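Local atomic coordinates of prepilin-like protein (Thermus thermophilus, PDB entry 6QVF), a protein that probably serves as a competence-associated type IV pilin, a DNA receptor at the pilus tip during natural transformation. Residues B[32-37]-B[54-59]. Numbering follows the deposited sequence.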
ATOM      1  N   SER B  32      -5.916 -21.509   1.744  1.00 17.53           N
ATOM      2  CA  SER B  32      -5.969 -22.690   0.896  1.00 18.29           C
ATOM      3  C   SER B  32      -6.831 -23.728   1.599  1.00 19.83           C
ATOM      4  O   SER B  32      -7.035 -23.646   2.839  1.00 22.03           O
ATOM      5  CB  SER B  32      -4.623 -23.217   0.568  1.00 21.08           C
ATOM      6  OG  SER B  32      -3.936 -23.714   1.693  1.00 24.29           O
ATOM      7  N   GLU B  33      -7.307 -24.702   0.809  1.00 20.97           N
ATOM      8  CA  GLU B  33      -8.152 -25.790   1.303  1.00 22.37           C
ATOM      9  C   GLU B  33      -7.837 -27.043   0.495  1.00 22.28           C
ATOM     10  O   GLU B  33      -7.459 -26.963  -0.698  1.00 22.42           O
ATOM     11  CB  GLU B  33      -9.587 -25.281   1.162  1.00 31.44           C
ATOM     12  CG  GLU B  33     -10.716 -26.249   1.293  1.00 37.93           C
ATOM     13  CD  GLU B  33     -12.053 -25.602   0.987  1.00 44.28           C
ATOM     14  OE1 GLU B  33     -12.177 -24.363   1.135  1.00 36.43           O
ATOM     15  OE2 GLU B  33     -12.979 -26.335   0.599  1.00 48.19           O
ATOM     16  N   ILE B  34      -7.992 -28.195   1.131  1.00 23.53           N
ATOM     17  CA  ILE B  34      -7.829 -29.462   0.460  1.00 23.25           C
ATOM     18  C   ILE B  34      -9.176 -29.863  -0.147  1.00 25.07           C
ATOM     19  O   ILE B  34     -10.219 -29.808   0.515  1.00 26.63           O
ATOM     20  CB  ILE B  34      -7.322 -30.529   1.449  1.00 26.20           C
ATOM     21  CG1 ILE B  34      -6.016 -30.125   2.115  1.00 29.34           C
ATOM     22  CG2 ILE B  34      -7.181 -31.861   0.739  1.00 25.89           C
ATOM     23  CD1 ILE B  34      -4.938 -29.707   1.156  1.00 30.52           C
ATOM     24  N   VAL B  35      -9.139 -30.294  -1.409  1.00 25.11           N
ATOM     25  CA  VAL B  35     -10.336 -30.665  -2.133  1.00 25.52           C
ATOM     26  C   VAL B  35     -10.056 -31.961  -2.889  1.00 23.88           C
ATOM     27  O   VAL B  35      -8.918 -32.286  -3.206  1.00 23.18           O
ATOM     28  CB  VAL B  35     -10.803 -29.549  -3.094  1.00 25.12           C
ATOM     29  CG1 VAL B  35     -11.049 -28.230  -2.358  1.00 24.75           C
ATOM     30  CG2 VAL B  35      -9.825 -29.346  -4.252  1.00 26.09           C
ATOM     31  N   PRO B  36     -11.108 -32.720  -3.231  1.00 27.73           N
ATOM     32  CA  PRO B  36     -10.940 -33.951  -4.002  1.00 28.90           C
ATOM     33  C   PRO B  36     -10.634 -33.647  -5.471  1.00 29.30           C
ATOM     34  O   PRO B  36     -10.830 -32.503  -5.928  1.00 27.43           O
ATOM     35  CB  PRO B  36     -12.269 -34.688  -3.828  1.00 30.88           C
ATOM     36  CG  PRO B  36     -13.259 -33.653  -3.416  1.00 32.33           C
ATOM     37  CD  PRO B  36     -12.483 -32.513  -2.774  1.00 28.28           C
ATOM     38  N   ALA B  37     -10.151 -34.666  -6.190  1.00 27.90           N
ATOM     39  CA  ALA B  37      -9.746 -34.543  -7.604  1.00 28.53           C
ATOM     40  C   ALA B  37     -10.909 -34.097  -8.490  1.00 28.99           C
ATOM     41  O   ALA B  37     -10.660 -33.536  -9.555  1.00 34.07           O
ATOM     42  CB  ALA B  37      -9.180 -35.847  -8.095  1.00 30.32           C
ATOM     43  N   ASN B  54      -6.130 -36.271  -3.430  1.00 27.03           N
ATOM     44  CA  ASN B  54      -6.617 -34.914  -3.105  1.00 26.02           C
ATOM     45  C   ASN B  54      -5.705 -33.830  -3.694  1.00 24.38           C
ATOM     46  O   ASN B  54      -4.539 -34.047  -4.040  1.00 23.39           O
ATOM     47  CB  ASN B  54      -6.821 -34.750  -1.601  1.00 28.16           C
ATOM     48  CG  ASN B  54      -7.986 -35.574  -1.097  1.00 31.78           C
ATOM     49  OD1 ASN B  54      -9.043 -35.632  -1.736  1.00 32.85           O
ATOM     50  ND2 ASN B  54      -7.817 -36.205   0.048  1.00 37.59           N
ATOM     51  N   TRP B  55      -6.273 -32.621  -3.772  1.00 23.43           N
ATOM     52  CA  TRP B  55      -5.625 -31.481  -4.356  1.00 22.17           C
ATOM     53  C   TRP B  55      -5.690 -30.326  -3.362  1.00 21.26           C
ATOM     54  O   TRP B  55      -6.559 -30.265  -2.516  1.00 22.10           O
ATOM     55  CB  TRP B  55      -6.344 -31.056  -5.651  1.00 23.88           C
ATOM     56  CG  TRP B  55      -6.149 -31.982  -6.819  1.00 22.98           C
ATOM     57  CD1 TRP B  55      -6.402 -33.326  -6.865  1.00 26.64           C
ATOM     58  CD2 TRP B  55      -5.577 -31.637  -8.098  1.00 23.44           C
ATOM     59  NE1 TRP B  55      -6.042 -33.824  -8.087  1.00 26.54           N
ATOM     60  CE2 TRP B  55      -5.533 -32.822  -8.864  1.00 25.83           C
ATOM     61  CE3 TRP B  55      -5.136 -30.443  -8.687  1.00 23.95           C
ATOM     62  CZ2 TRP B  55      -5.048 -32.847 -10.169  1.00 27.59           C
ATOM     63  CZ3 TRP B  55      -4.631 -30.478  -9.963  1.00 23.18           C
ATOM     64  CH2 TRP B  55      -4.619 -31.657 -10.705  1.00 27.75           C
ATOM     65  N   ARG B  56      -4.771 -29.385  -3.529  1.00 18.93           N
ATOM     66  CA  ARG B  56      -4.892 -28.100  -2.839  1.00 18.32           C
ATOM     67  C   ARG B  56      -5.580 -27.098  -3.785  1.00 19.08           C
ATOM     68  O   ARG B  56      -5.341 -27.118  -4.993  1.00 19.35           O
ATOM     69  CB  ARG B  56      -3.499 -27.644  -2.403  1.00 19.22           C
ATOM     70  CG  ARG B  56      -3.517 -26.389  -1.529  1.00 21.47           C
ATOM     71  CD  ARG B  56      -2.159 -26.196  -0.894  1.00 24.57           C
ATOM     72  NE  ARG B  56      -1.963 -27.173   0.181  1.00 29.23           N
ATOM     73  CZ  ARG B  56      -1.077 -28.160   0.222  1.00 33.57           C
ATOM     74  NH1 ARG B  56      -0.354 -28.510  -0.832  1.00 37.14           N
ATOM     75  NH2 ARG B  56      -0.940 -28.821   1.353  1.00 38.62           N
ATOM     76  N   SER B  57      -6.419 -26.242  -3.191  1.00 17.06           N
ATOM     77  CA  SER B  57      -7.140 -25.179  -3.829  1.00 17.95           C
ATOM     78  C   SER B  57      -6.741 -23.880  -3.151  1.00 16.64           C
ATOM     79  O   SER B  57      -6.829 -23.758  -1.913  1.00 18.17           O
ATOM     80  CB  SER B  57      -8.619 -25.406  -3.723  1.00 19.89           C
ATOM     81  OG  SER B  57      -9.387 -24.377  -4.356  1.00 20.46           O
ATOM     82  N   PHE B  58      -6.322 -22.904  -3.969  1.00 14.65           N
ATOM     83  CA  PHE B  58      -5.910 -21.599  -3.438  1.00 16.06           C
ATOM     84  C   PHE B  58      -6.975 -20.538  -3.712  1.00 16.50           C
ATOM     85  O   PHE B  58      -7.310 -20.287  -4.854  1.00 16.00           O
ATOM     86  CB  PHE B  58      -4.597 -21.140  -4.075  1.00 16.18           C
ATOM     87  CG  PHE B  58      -3.435 -22.060  -3.830  1.00 15.81           C
ATOM     88  CD1 PHE B  58      -2.782 -22.032  -2.626  1.00 17.39           C
ATOM     89  CD2 PHE B  58      -3.010 -22.978  -4.777  1.00 16.85           C
ATOM     90  CE1 PHE B  58      -1.709 -22.858  -2.375  1.00 20.94           C
ATOM     91  CE2 PHE B  58      -1.944 -23.825  -4.509  1.00 20.65           C
ATOM     92  CZ  PHE B  58      -1.305 -23.762  -3.305  1.00 19.61           C
ATOM     93  N   TYR B  59      -7.452 -19.908  -2.648  1.00 15.11           N
ATOM     94  CA  TYR B  59      -8.405 -18.821  -2.800  1.00 16.15           C
ATOM     95  C   TYR B  59      -7.777 -17.654  -3.577  1.00 15.00           C
ATOM     96  O   TYR B  59      -8.509 -16.807  -4.082  1.00 14.35           O
ATOM     97  CB  TYR B  59      -8.944 -18.363  -1.446  1.00 16.87           C
ATOM     98  CG  TYR B  59     -10.034 -19.237  -0.885  1.00 18.51           C
ATOM     99  CD1 TYR B  59      -9.769 -20.542  -0.500  1.00 20.33           C
ATOM    100  CD2 TYR B  59     -11.344 -18.818  -0.854  1.00 21.35           C
ATOM    101  CE1 TYR B  59     -10.767 -21.363   0.010  1.00 22.76           C
ATOM    102  CE2 TYR B  59     -12.351 -19.615  -0.322  1.00 25.74           C
ATOM    103  CZ  TYR B  59     -12.070 -20.912   0.073  1.00 24.97           C
ATOM    104  OH  TYR B  59     -13.059 -21.732   0.554  1.00 29.30           O
TER
HETATM  105  O   HOH W   1      -4.095 -26.408   2.185  1.00 34.59           O
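Just past the long N-terminal helix 2-30 of this type IV pilin, strands 32-35 and 55-58 pair antiparallel in a small three-stranded sheet, with 32-35 at its edge and 55-58 in the middle, beside strand 44-45. The two pairs Glu33–Ser57 and Val35–Trp55 are the hydrogen-bonded ones, each closed by two backbone bonds; the straightest, at 170°, runs from Val35 N to Trp55 O over 2.8 Å. The better buried part of the contact is on the face that carries Val35 and Ser57. Val35 CG1 rests against Ser57 CB at 4.0 Å, while CG2 turns the other way to meet CB of Trp55; Ser57 OG, anti to its own backbone N, is taken up by Tyr41 O and Arg86. Further along this face Glu33, its chain extended with chi1 at 167°, sends OE1 to the edge of the Tyr59 ring, in its plane, and accepts a 2.8 Å hydrogen bond from Tyr59 OH. A phenylalanine in place of Tyr59 would remove that hydroxyl and would probably leave the Glu33 carboxylate more mobile, with Arg86 as a long, weak ion-pair partner. On the other face the stretch of Ser32, Ile34 and Arg56 is looser and wetter. Ile34 is exposed, its CG2 lying 3.7 Å from Asn54 CB and its CD1 obliquely beside the guanidinium end of Arg56 and near Trp55 O. Phe58 is the buried end of this face, with Arg56 CG over one side of its ring, 3.8 Å above the plane and offset toward the rim. Arg56 then bends at chi3 (-74°), and a water in the guanidinium plane accepts from Arg56 NE at 3.0 Å and joins it to Ser32 OG, 2.7 Å from the water oxygen.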